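Local coordinates for protein Exo-beta-1,4-mannosidase (Rhizomucor miehei, PDB 4LYP) that probably hydrolyses terminal beta-1,4-linked mannose residues at the non-reducing ends of manno-oligosaccharides, as a family 5 glycoside hydrolase with transglycosylation activity, at residues Y400-N403 with M407-L410; A164-N169 with S195-K200; R278-K283 with Y287-C292; M91-L96 with D435-L440. One frame throughout, in Å; residues are numbered along the deposited sequence. Where two conformers were deposited one is given.

In the fold
All four contacts belong to the TIM barrel of a single chain, and none touches another. Interactions 3 and 4 lie nearest each other, with centres about 23 Å apart and closest atoms about 7 Å apart; each involves the chain at a barrel strand, 288-292 or 95-99, and both are buried. Interaction 2 joins the ends of helices 158-167 and 197-213 on the periphery, about 42 Å from interaction 4 between centres. Interaction 1 lies within the long loop after strand 386-394. Along the chain interactions 2, 3 and 1 follow in series, nested inside the loop closed by interaction 4, which brings C-terminal helix 429-448 against an early part of the barrel, consistent with barrel closure.

Interaction 1 (Y400-N403 with M407-L410); sequences YPPN and MVWL
N403 and M407 are joined by two hydrogen bonds, both nearly straight at hydrogen. The backbone N of N403 donates to M407 O at 2.8 Å, with 171° at the hydrogen. In return M407 N donates to the side-chain OD1 of N403 over 3.0 Å, reaching it from above the amide carbonyl plane. The N403 side chain is bent to this place by chi1 of 82°, with CG lodged between its own backbone N and carbonyl carbon. OD1 also takes a weak hydrogen bond from Y405 N, within the short turn that separates the two segments.

This double link closes a tight reversal in the long loop between strands 386-394 and 423-424 of the TIM barrel; neither segment is regular helix or strand, and one of the two bonds is made by the asparagine side chain.

Water contributes a second polar connection. It accepts from N403 ND2 at 3.0 Å and from W409 NE1, lying in the plane of the indole at its edge, while the amide plane of N403 stands 89° from the ring.

At the other end P402 CG meets V408 CG2 at 3.8 Å. The same methyl also comes within 3.6 Å of the carbonyl oxygen Y400 O. Between these groups P402 CA makes a CA-H...O contact of 3.4 Å with M407 O, an oxygen that thus meets both P402 and N403.

Interaction 2 (A164-N169 with S195-K200); sequences AWITGN and SEIAPK
I166 and I197 mark the closest backbone approach, their CA atoms 6.6 Å apart, where the C-terminal end of helix 158-167 comes beside the N-terminal part of helix 197-213. This is helix-to-helix packing at the periphery of the TIM barrel, and no direct hydrogen bond joins the two segments. The side chains of the same pair meet through their branch methyls, I166 CG2 lying 4.3 Å from I197 CG2.

I166 carries most of the apolar contact. Its CD1 presses on K200 CB at 3.6 Å, and CG2 crosses the same lysine chain, near both CB and CD. The aliphatic part of K200 therefore serves as a hydrophobic surface although its end is charged. The I166 side chain also touches A201 and L204 further along helix 197-213.

Beside this pair, T167 CG2 meets I197 CD1 at 3.7 Å. The two functions of the threonine are divided by its torsion: chi1 of 65° puts OG1 between the backbone N and carbonyl carbon, where it hydrogen-bonds to V163 O one turn back, and leaves the methyl beside the backbone N, facing I197.

The ammonium group of K200 makes a salt bridge with E196 within its own segment. NZ lies 3.0 Å from E196 OE1, which receives it on its anti lone pair, the one away from the second oxygen. A water bridges the remaining distance between the helices, accepting from K200 NZ at 3.0 Å and donating to I166 O at 2.8 Å.

Interaction 3 (R278-K283 with Y287-C292); sequences RAHDHK and YTTCHC
H280 lays its imidazole flat against T288, whose CB sits 3.6 Å from the ring centroid and only 11° off the ring normal, a CH-pi contact over the face. The opposite face is backed by A279 CB, which lies over the ring centre, so the imidazole is sandwiched between two aliphatic groups. Chi1 of -63° sets CG anti to the carbonyl carbon and carries the ring from the helix end to the strand.

T288 adds its methyl, with CG2 3.6 Å from H280 CG. Its chi1 of 74° puts OG1 between backbone N and carbonyl carbon, and that hydroxyl is hydrogen-bonded to P332 O.

At the ring edge, in plane, a water lies 2.7 Å from H280 NE2 and donates to T289 OG1 at 2.6 Å, a hydroxyl also hydrogen-bonded to L267 O.

This is the helix-to-strand return of a (beta/alpha)8 barrel: helix 273-280 ends here and the chain enters strand 288-292, on which H291 hydrogen-bonds to E238 of a guanidine-binding pocket.

Interaction 4 (M91-L96 with D435-L440); sequences MGINNL and DYNANL
G92 and N437 bring the two backbones to a CA separation of 5.3 Å, where the turn between helix 78-90 and strand 95-99 faces helix 429-448. G92 has a positive phi and is the C-prime residue of a Schellman motif that ends helix 78-90, with I93 N hydrogen-bonded to M88 O and G92 N to A89 O. With no side chain on G92, N437 CB can approach the turn closely.

Within residues 435-440, N437 is the side chain that reaches the turn. Its ND2 donates to M91 O over 2.9 Å, with an almost linear 175° at the hydrogen. The acceptor lies in the plane of the asparagine amide, whereas ND2 is tilted 35° from the carbonyl plane of M91. Chi1 of -70° sets CG anti to the carbonyl carbon, and this directs the amide across to the turn.

N437 CB approaches G92 O at 3.4 Å, and that oxygen also accepts a hydrogen bond from R58. In the conformer given for I93, CG1 also packs against N437 ND2, although the beta carbon of I93 points away from the helix.

Around the contact, M91 rests on V430, I433 and K434 of helix 429-448, while I93 packs on A60 of strand 53-61 and M88 of helix 78-90. N437 also touches R58 of strand 53-61, so the helix meets both that strand and the turn leading into strand 95-99.

Interaction 1 (Y400-N403 with M407-L410)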
loop_
_atom_site.group_PDB
_atom_site.type_symbol
_atom_site.label_atom_id
_atom_site.label_comp_id
_atom_site.label_asym_id
_atom_site.label_seq_id
_atom_site.Cartn_x
_atom_site.Cartn_y
_atom_site.Cartn_z
ATOM N N TYR A 400 -13.421 17.186 -8.092
ATOM C CA TYR A 400 -12.500 18.141 -8.725
ATOM C C TYR A 400 -12.111 17.699 -10.133
ATOM O O TYR A 400 -12.118 16.481 -10.455
ATOM C CB TYR A 400 -11.234 18.243 -7.866
ATOM C CG TYR A 400 -11.413 18.955 -6.564
ATOM C CD1 TYR A 400 -10.342 18.918 -5.641
ATOM C CD2 TYR A 400 -12.568 19.676 -6.190
ATOM C CE1 TYR A 400 -10.429 19.597 -4.383
ATOM C CE2 TYR A 400 -12.663 20.325 -4.956
ATOM C CZ TYR A 400 -11.603 20.272 -4.085
ATOM O OH TYR A 400 -11.717 20.898 -2.854
ATOM N N PRO A 401 -11.799 18.631 -10.999
ATOM C CA PRO A 401 -11.447 18.252 -12.344
ATOM C C PRO A 401 -10.121 17.525 -12.411
ATOM O O PRO A 401 -9.179 17.773 -11.612
ATOM C CB PRO A 401 -11.366 19.595 -13.066
ATOM C CG PRO A 401 -11.125 20.599 -12.007
ATOM C CD PRO A 401 -11.711 20.085 -10.771
ATOM N N PRO A 402 -9.899 16.691 -13.440
ATOM C CA PRO A 402 -8.571 16.101 -13.648
ATOM C C PRO A 402 -7.517 17.153 -13.962
ATOM O O PRO A 402 -7.844 18.192 -14.609
ATOM C CB PRO A 402 -8.800 15.151 -14.859
ATOM C CG PRO A 402 -10.315 14.929 -14.928
ATOM C CD PRO A 402 -10.924 16.203 -14.384
ATOM N N ASN A 403 -6.291 16.917 -13.548
ATOM C CA ASN A 403 -5.190 17.741 -13.936
ATOM C C ASN A 403 -4.840 17.527 -15.466
ATOM O O ASN A 403 -5.569 16.755 -16.144
ATOM C CB ASN A 403 -4.015 17.532 -12.995
ATOM C CG ASN A 403 -3.162 16.317 -13.317
ATOM O OD1 ASN A 403 -3.493 15.495 -14.196
ATOM N ND2 ASN A 403 -2.058 16.152 -12.627
ATOM N N MET A 407 -5.382 13.224 -14.243
ATOM C CA MET A 407 -5.432 12.614 -12.890
ATOM C C MET A 407 -6.295 13.445 -11.958
ATOM O O MET A 407 -6.090 14.664 -11.842
ATOM C CB MET A 407 -4.008 12.553 -12.329
ATOM C CG MET A 407 -3.081 11.715 -13.164
ATOM S SD MET A 407 -3.341 9.932 -13.034
ATOM C CE MET A 407 -4.281 9.544 -14.513
ATOM N N VAL A 408 -7.191 12.773 -11.255
ATOM C CA VAL A 408 -7.867 13.340 -10.065
ATOM C C VAL A 408 -7.194 12.651 -8.906
ATOM O O VAL A 408 -7.559 11.545 -8.494
ATOM C CB VAL A 408 -9.398 13.101 -10.078
ATOM C CG1 VAL A 408 -10.029 13.700 -8.800
ATOM C CG2 VAL A 408 -10.028 13.732 -11.302
ATOM N N TRP A 409 -6.126 13.287 -8.384
ATOM C CA TRP A 409 -5.307 12.618 -7.353
ATOM C C TRP A 409 -6.083 12.615 -6.071
ATOM O O TRP A 409 -6.629 13.635 -5.622
ATOM C CB TRP A 409 -3.976 13.342 -7.147
ATOM C CG TRP A 409 -3.022 13.164 -8.320
ATOM C CD1 TRP A 409 -2.472 14.146 -9.086
ATOM C CD2 TRP A 409 -2.452 11.914 -8.795
ATOM N NE1 TRP A 409 -1.593 13.631 -10.010
ATOM C CE2 TRP A 409 -1.583 12.232 -9.875
ATOM C CE3 TRP A 409 -2.610 10.566 -8.446
ATOM C CZ2 TRP A 409 -0.880 11.256 -10.589
ATOM C CZ3 TRP A 409 -1.905 9.626 -9.154
ATOM C CH2 TRP A 409 -1.046 9.954 -10.193
ATOM N N LEU A 410 -6.107 11.453 -5.422
ATOM C CA LEU A 410 -6.714 11.240 -4.082
ATOM C C LEU A 410 -6.358 9.788 -3.738
ATOM O O LEU A 410 -5.444 9.215 -4.337
ATOM C CB LEU A 410 -8.211 11.613 -4.020
ATOM C CG LEU A 410 -9.049 11.349 -5.236
ATOM C CD1 LEU A 410 -9.147 9.858 -5.612
ATOM C CD2 LEU A 410 -10.418 11.957 -5.008
HETATM O O HOH W 1 -0.092 13.891 -12.674
#

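Interaction 2 (A164-N169 with S195-K200)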
loop_
_atom_site.group_PDB
_atom_site.type_symbol
_atom_site.label_atom_id
_atom_site.label_comp_id
_atom_site.label_asym_id
_atom_site.label_seq_id
_atom_site.Cartn_x
_atom_site.Cartn_y
_atom_site.Cartn_z
ATOM N N ALA A 164 3.335 -7.226 -21.143
ATOM C CA ALA A 164 3.165 -6.590 -22.450
ATOM C C ALA A 164 4.504 -6.206 -23.045
ATOM O O ALA A 164 4.707 -6.318 -24.289
ATOM C CB ALA A 164 2.283 -5.353 -22.279
ATOM N N TRP A 165 5.405 -5.639 -22.256
ATOM C CA TRP A 165 6.742 -5.335 -22.776
ATOM C C TRP A 165 7.455 -6.551 -23.293
ATOM O O TRP A 165 8.052 -6.488 -24.373
ATOM C CB TRP A 165 7.546 -4.648 -21.727
ATOM C CG TRP A 165 7.249 -3.171 -21.520
ATOM C CD1 TRP A 165 6.884 -2.269 -22.460
ATOM C CD2 TRP A 165 7.397 -2.430 -20.283
ATOM N NE1 TRP A 165 6.759 -1.000 -21.908
ATOM C CE2 TRP A 165 7.086 -1.057 -20.573
ATOM C CE3 TRP A 165 7.791 -2.770 -18.983
ATOM C CZ2 TRP A 165 7.191 -0.065 -19.611
ATOM C CZ3 TRP A 165 7.916 -1.751 -18.055
ATOM C CH2 TRP A 165 7.602 -0.405 -18.363
ATOM N N ILE A 166 7.393 -7.670 -22.595
ATOM C CA ILE A 166 8.119 -8.840 -23.040
ATOM C C ILE A 166 7.507 -9.474 -24.263
ATOM O O ILE A 166 8.229 -9.880 -25.183
ATOM C CB ILE A 166 8.211 -9.878 -21.855
ATOM C CG1 ILE A 166 8.987 -9.292 -20.663
ATOM C CG2 ILE A 166 8.869 -11.195 -22.381
ATOM C CD1 ILE A 166 10.349 -8.724 -21.015
ATOM N N THR A 167 6.176 -9.510 -24.324
ATOM C CA THR A 167 5.487 -10.186 -25.458
ATOM C C THR A 167 5.410 -9.304 -26.662
ATOM O O THR A 167 5.151 -9.775 -27.740
ATOM C CB THR A 167 4.098 -10.715 -25.036
ATOM O OG1 THR A 167 3.289 -9.582 -24.707
ATOM C CG2 THR A 167 4.120 -11.671 -23.911
ATOM N N GLY A 168 5.663 -7.993 -26.461
ATOM C CA GLY A 168 5.570 -7.021 -27.514
ATOM C C GLY A 168 4.163 -6.669 -27.897
ATOM O O GLY A 168 3.982 -6.094 -28.942
ATOM N N ASN A 169 3.149 -7.067 -27.100
ATOM C CA ASN A 169 1.737 -6.755 -27.360
ATOM C C ASN A 169 1.226 -5.829 -26.273
ATOM O O ASN A 169 1.061 -6.246 -25.151
ATOM C CB ASN A 169 1.005 -8.067 -27.352
ATOM N N SER A 195 7.188 -19.964 -18.178
ATOM C CA SER A 195 8.623 -20.331 -18.167
ATOM C C SER A 195 9.481 -19.453 -19.108
ATOM O O SER A 195 10.679 -19.367 -18.889
ATOM C CB SER A 195 8.759 -21.849 -18.660
ATOM O OG SER A 195 8.147 -21.999 -20.013
ATOM N N GLU A 196 8.849 -18.945 -20.190
ATOM C CA GLU A 196 9.550 -18.107 -21.097
ATOM C C GLU A 196 9.565 -16.620 -20.702
ATOM O O GLU A 196 10.558 -15.901 -20.745
ATOM C CB GLU A 196 9.098 -18.288 -22.568
ATOM C CG GLU A 196 9.963 -17.425 -23.545
ATOM C CD GLU A 196 9.518 -17.211 -24.903
ATOM O OE1 GLU A 196 9.999 -16.193 -25.460
ATOM O OE2 GLU A 196 8.696 -18.002 -25.344
ATOM N N ILE A 197 8.351 -16.144 -20.343
ATOM C CA ILE A 197 8.190 -14.728 -20.028
ATOM C C ILE A 197 8.818 -14.379 -18.668
ATOM O O ILE A 197 9.415 -13.322 -18.553
ATOM C CB ILE A 197 6.697 -14.367 -20.015
ATOM C CG1 ILE A 197 6.141 -14.442 -21.476
ATOM C CG2 ILE A 197 6.413 -12.985 -19.409
ATOM C CD1 ILE A 197 4.630 -14.517 -21.568
ATOM N N ALA A 198 8.657 -15.258 -17.679
ATOM C CA ALA A 198 9.011 -14.846 -16.314
ATOM C C ALA A 198 10.491 -14.454 -16.184
ATOM O O ALA A 198 10.807 -13.453 -15.539
ATOM C CB ALA A 198 8.663 -15.947 -15.322
ATOM N N PRO A 199 11.468 -15.201 -16.796
ATOM C CA PRO A 199 12.845 -14.731 -16.596
ATOM C C PRO A 199 13.069 -13.357 -17.174
ATOM O O PRO A 199 13.819 -12.539 -16.616
ATOM C CB PRO A 199 13.680 -15.803 -17.352
ATOM C CG PRO A 199 12.773 -17.024 -17.372
ATOM C CD PRO A 199 11.361 -16.530 -17.434
ATOM N N LYS A 200 12.433 -13.074 -18.310
ATOM C CA LYS A 200 12.616 -11.782 -18.987
ATOM C C LYS A 200 11.967 -10.642 -18.210
ATOM O O LYS A 200 12.539 -9.551 -18.021
ATOM C CB LYS A 200 12.051 -11.873 -20.407
ATOM C CG LYS A 200 12.868 -12.846 -21.303
ATOM C CD LYS A 200 12.377 -12.900 -22.731
ATOM C CE LYS A 200 12.374 -14.163 -23.381
ATOM N NZ LYS A 200 11.701 -13.868 -24.681
HETATM O O HOH W 2 10.780 -11.111 -25.336
#

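Interaction 3 (R278-K283 with Y287-C292)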
loop_
_atom_site.group_PDB
_atom_site.type_symbol
_atom_site.label_atom_id
_atom_site.label_comp_id
_atom_site.label_asym_id
_atom_site.label_seq_id
_atom_site.Cartn_x
_atom_site.Cartn_y
_atom_site.Cartn_z
ATOM N N ARG A 278 3.253 -19.696 1.680
ATOM C CA ARG A 278 3.933 -19.665 0.376
ATOM C C ARG A 278 4.608 -18.275 0.158
ATOM O O ARG A 278 5.693 -18.186 -0.405
ATOM C CB ARG A 278 2.904 -19.903 -0.720
ATOM C CG ARG A 278 3.364 -19.698 -2.118
ATOM C CD ARG A 278 2.423 -20.264 -3.171
ATOM N NE ARG A 278 1.095 -19.627 -3.064
ATOM C CZ ARG A 278 -0.043 -20.129 -3.526
ATOM N NH1 ARG A 278 -0.039 -21.284 -4.227
ATOM N NH2 ARG A 278 -1.232 -19.477 -3.295
ATOM N N ALA A 279 3.951 -17.213 0.644
ATOM C CA ALA A 279 4.501 -15.877 0.502
ATOM C C ALA A 279 5.501 -15.531 1.616
ATOM O O ALA A 279 6.452 -14.816 1.409
ATOM C CB ALA A 279 3.367 -14.820 0.557
ATOM N N HIS A 280 5.198 -16.007 2.860
ATOM C CA HIS A 280 5.886 -15.450 4.042
ATOM C C HIS A 280 6.955 -16.358 4.650
ATOM O O HIS A 280 7.783 -15.835 5.400
ATOM C CB HIS A 280 4.864 -15.112 5.118
ATOM C CG HIS A 280 3.896 -14.050 4.690
ATOM N ND1 HIS A 280 2.557 -14.226 4.641
ATOM C CD2 HIS A 280 4.109 -12.715 4.404
ATOM C CE1 HIS A 280 1.962 -13.067 4.238
ATOM N NE2 HIS A 280 2.881 -12.149 4.131
ATOM N N ASP A 281 6.924 -17.678 4.386
ATOM C CA ASP A 281 7.876 -18.566 5.053
ATOM C C ASP A 281 9.182 -18.608 4.256
ATOM O O ASP A 281 9.510 -19.598 3.597
ATOM C CB ASP A 281 7.251 -19.960 5.226
ATOM C CG ASP A 281 8.108 -20.891 6.065
ATOM O OD1 ASP A 281 9.016 -20.424 6.724
ATOM O OD2 ASP A 281 7.819 -22.086 6.041
ATOM N N HIS A 282 9.926 -17.524 4.331
ATOM C CA HIS A 282 11.181 -17.349 3.633
ATOM C C HIS A 282 12.116 -16.580 4.516
ATOM O O HIS A 282 11.654 -15.631 5.206
ATOM C CB HIS A 282 11.019 -16.587 2.295
ATOM C CG HIS A 282 10.091 -17.308 1.337
ATOM N ND1 HIS A 282 10.467 -18.382 0.621
ATOM C CD2 HIS A 282 8.764 -17.130 1.096
ATOM C CE1 HIS A 282 9.425 -18.874 -0.046
ATOM N NE2 HIS A 282 8.346 -18.095 0.255
ATOM N N LYS A 283 13.411 -16.871 4.460
ATOM C CA LYS A 283 14.350 -16.195 5.315
ATOM C C LYS A 283 14.291 -14.659 5.097
ATOM O O LYS A 283 14.530 -13.863 6.045
ATOM C CB LYS A 283 15.797 -16.692 5.002
ATOM C CG LYS A 283 16.897 -15.995 5.824
ATOM C CD LYS A 283 18.204 -16.694 5.638
ATOM C CE LYS A 283 19.283 -16.236 6.644
ATOM N NZ LYS A 283 18.818 -15.942 8.029
ATOM N N TYR A 287 8.492 -9.814 7.696
ATOM C CA TYR A 287 7.240 -9.667 8.379
ATOM C C TYR A 287 6.112 -9.992 7.439
ATOM O O TYR A 287 6.381 -10.195 6.240
ATOM C CB TYR A 287 7.027 -8.294 9.081
ATOM C CG TYR A 287 6.889 -7.153 8.093
ATOM C CD1 TYR A 287 7.994 -6.480 7.573
ATOM C CD2 TYR A 287 5.605 -6.690 7.740
ATOM C CE1 TYR A 287 7.857 -5.353 6.724
ATOM C CE2 TYR A 287 5.425 -5.579 6.906
ATOM C CZ TYR A 287 6.550 -4.942 6.409
ATOM O OH TYR A 287 6.423 -3.833 5.574
ATOM N N THR A 288 4.896 -10.081 7.975
ATOM C CA THR A 288 3.719 -10.525 7.188
ATOM C C THR A 288 2.709 -9.401 7.061
ATOM O O THR A 288 2.697 -8.488 7.904
ATOM C CB THR A 288 3.124 -11.807 7.762
ATOM O OG1 THR A 288 2.411 -11.509 8.984
ATOM C CG2 THR A 288 4.227 -12.841 8.086
ATOM N N THR A 289 1.856 -9.483 6.061
ATOM C CA THR A 289 0.834 -8.479 5.833
ATOM C C THR A 289 -0.462 -9.158 5.535
ATOM O O THR A 289 -0.514 -10.303 5.122
ATOM C CB THR A 289 1.157 -7.492 4.734
ATOM O OG1 THR A 289 1.208 -8.143 3.452
ATOM C CG2 THR A 289 2.430 -6.748 4.972
ATOM N N CYS A 290 -1.563 -8.371 5.699
ATOM C CA CYS A 290 -2.859 -8.725 5.175
ATOM C C CYS A 290 -3.550 -7.480 4.684
ATOM O O CYS A 290 -3.228 -6.342 5.120
ATOM C CB CYS A 290 -3.658 -9.512 6.265
ATOM S SG CYS A 290 -3.997 -8.617 7.774
ATOM N N HIS A 291 -4.463 -7.683 3.721
ATOM C CA HIS A 291 -5.292 -6.610 3.163
ATOM C C HIS A 291 -6.701 -7.119 3.278
ATOM O O HIS A 291 -7.024 -8.220 2.805
ATOM C CB HIS A 291 -5.031 -6.424 1.673
ATOM C CG HIS A 291 -3.641 -5.999 1.271
ATOM N ND1 HIS A 291 -3.311 -5.689 -0.011
ATOM C CD2 HIS A 291 -2.504 -5.855 2.004
ATOM C CE1 HIS A 291 -2.014 -5.372 -0.074
ATOM N NE2 HIS A 291 -1.502 -5.467 1.117
ATOM N N CYS A 292 -7.632 -6.353 3.913
ATOM C CA CYS A 292 -8.986 -6.825 4.134
ATOM C C CYS A 292 -9.977 -5.942 3.370
ATOM O O CYS A 292 -10.055 -4.704 3.651
ATOM C CB CYS A 292 -9.300 -6.781 5.640
ATOM S SG CYS A 292 -10.996 -7.428 5.950
HETATM O O HOH W 3 3.111 -9.802 2.831
#

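Interaction 4 (M91-L96 with D435-L440)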
loop_
_atom_site.group_PDB
_atom_site.type_symbol
_atom_site.label_atom_id
_atom_site.label_comp_id
_atom_site.label_asym_id
_atom_site.label_seq_id
_atom_site.Cartn_x
_atom_site.Cartn_y
_atom_site.Cartn_z
ATOM N N MET A 91 -2.582 13.759 12.660
ATOM C CA MET A 91 -3.446 12.678 13.064
ATOM C C MET A 91 -2.703 11.475 13.645
ATOM O O MET A 91 -3.332 10.426 13.891
ATOM C CB MET A 91 -4.463 12.271 12.018
ATOM C CG MET A 91 -4.004 11.543 10.860
ATOM S SD MET A 91 -5.409 11.172 9.664
ATOM C CE MET A 91 -5.249 12.684 9.010
ATOM N N GLY A 92 -1.416 11.638 13.925
ATOM C CA GLY A 92 -0.696 10.620 14.655
ATOM C C GLY A 92 -0.046 9.551 13.780
ATOM O O GLY A 92 0.368 8.508 14.312
ATOM N N ILE A 93 0.006 9.725 12.455
ATOM C CA ILE A 93 0.554 8.678 11.563
ATOM C C ILE A 93 2.077 8.704 11.665
ATOM O O ILE A 93 2.724 9.758 11.539
ATOM C CB ILE A 93 -0.006 8.875 10.131
ATOM C CG1 ILE A 93 -1.525 8.511 10.101
ATOM C CG2 ILE A 93 0.865 8.249 9.058
ATOM C CD1 ILE A 93 -2.300 9.195 8.963
ATOM N N ASN A 94 2.657 7.500 11.751
ATOM C CA ASN A 94 4.113 7.350 11.771
ATOM C C ASN A 94 4.646 6.550 10.568
ATOM O O ASN A 94 5.874 6.349 10.487
ATOM C CB ASN A 94 4.661 6.766 13.062
ATOM C CG ASN A 94 4.404 5.281 13.197
ATOM O OD1 ASN A 94 3.579 4.711 12.437
ATOM N ND2 ASN A 94 5.004 4.646 14.179
ATOM N N ASN A 95 3.794 6.088 9.654
ATOM C CA ASN A 95 4.212 5.149 8.642
ATOM C C ASN A 95 3.320 5.294 7.426
ATOM O O ASN A 95 2.089 5.298 7.551
ATOM C CB ASN A 95 4.094 3.682 9.193
ATOM C CG ASN A 95 4.560 2.627 8.209
ATOM O OD1 ASN A 95 3.728 1.987 7.542
ATOM N ND2 ASN A 95 5.864 2.441 8.095
ATOM N N LEU A 96 3.965 5.521 6.249
ATOM C CA LEU A 96 3.204 5.569 4.985
ATOM C C LEU A 96 3.665 4.417 4.093
ATOM O O LEU A 96 4.855 4.203 3.874
ATOM C CB LEU A 96 3.425 6.872 4.204
ATOM C CG LEU A 96 3.076 8.146 5.003
ATOM C CD1 LEU A 96 3.320 9.350 4.104
ATOM C CD2 LEU A 96 1.604 8.148 5.487
ATOM N N ASP A 435 -7.501 9.030 17.151
ATOM C CA ASP A 435 -7.623 8.395 18.436
ATOM C C ASP A 435 -7.007 7.015 18.465
ATOM O O ASP A 435 -6.332 6.629 19.422
ATOM C CB ASP A 435 -9.114 8.379 18.830
ATOM C CG ASP A 435 -9.654 9.894 19.232
ATOM O OD1 ASP A 435 -8.820 10.837 19.346
ATOM O OD2 ASP A 435 -10.834 10.062 19.362
ATOM N N TYR A 436 -7.140 6.251 17.361
ATOM C CA TYR A 436 -6.472 4.989 17.233
ATOM C C TYR A 436 -4.953 5.094 17.329
ATOM O O TYR A 436 -4.282 4.365 18.044
ATOM C CB TYR A 436 -6.846 4.307 15.898
ATOM C CG TYR A 436 -5.878 3.185 15.492
ATOM C CD1 TYR A 436 -5.818 1.996 16.198
ATOM C CD2 TYR A 436 -5.140 3.322 14.338
ATOM C CE1 TYR A 436 -5.053 0.963 15.738
ATOM C CE2 TYR A 436 -4.350 2.302 13.887
ATOM C CZ TYR A 436 -4.358 1.082 14.572
ATOM O OH TYR A 436 -3.602 0.004 14.103
ATOM N N ASN A 437 -4.412 6.066 16.581
ATOM C CA ASN A 437 -2.972 6.241 16.592
ATOM C C ASN A 437 -2.503 6.599 17.996
ATOM O O ASN A 437 -1.446 6.107 18.433
ATOM C CB ASN A 437 -2.564 7.262 15.541
ATOM C CG ASN A 437 -2.737 6.746 14.126
ATOM O OD1 ASN A 437 -2.639 5.562 13.861
ATOM N ND2 ASN A 437 -2.962 7.674 13.184
ATOM N N ALA A 438 -3.256 7.467 18.696
ATOM C CA ALA A 438 -2.908 7.773 20.108
ATOM C C ALA A 438 -2.965 6.491 20.952
ATOM O O ALA A 438 -2.042 6.271 21.783
ATOM C CB ALA A 438 -3.828 8.848 20.618
ATOM N N ASN A 439 -3.977 5.661 20.767
ATOM C CA ASN A 439 -4.090 4.453 21.536
ATOM C C ASN A 439 -2.942 3.470 21.242
ATOM O O ASN A 439 -2.392 2.834 22.158
ATOM C CB ASN A 439 -5.421 3.766 21.252
ATOM C CG ASN A 439 -6.608 4.498 21.794
ATOM O OD1 ASN A 439 -6.480 5.359 22.704
ATOM N ND2 ASN A 439 -7.791 4.226 21.188
ATOM N N LEU A 440 -2.534 3.363 19.982
ATOM C CA LEU A 440 -1.476 2.423 19.611
ATOM C C LEU A 440 -0.146 2.958 20.107
ATOM O O LEU A 440 0.696 2.158 20.580
ATOM C CB LEU A 440 -1.446 2.284 18.110
ATOM C CG LEU A 440 -0.776 1.014 17.608
ATOM C CD1 LEU A 440 -1.585 -0.250 18.002
ATOM C CD2 LEU A 440 -0.686 1.028 16.074
#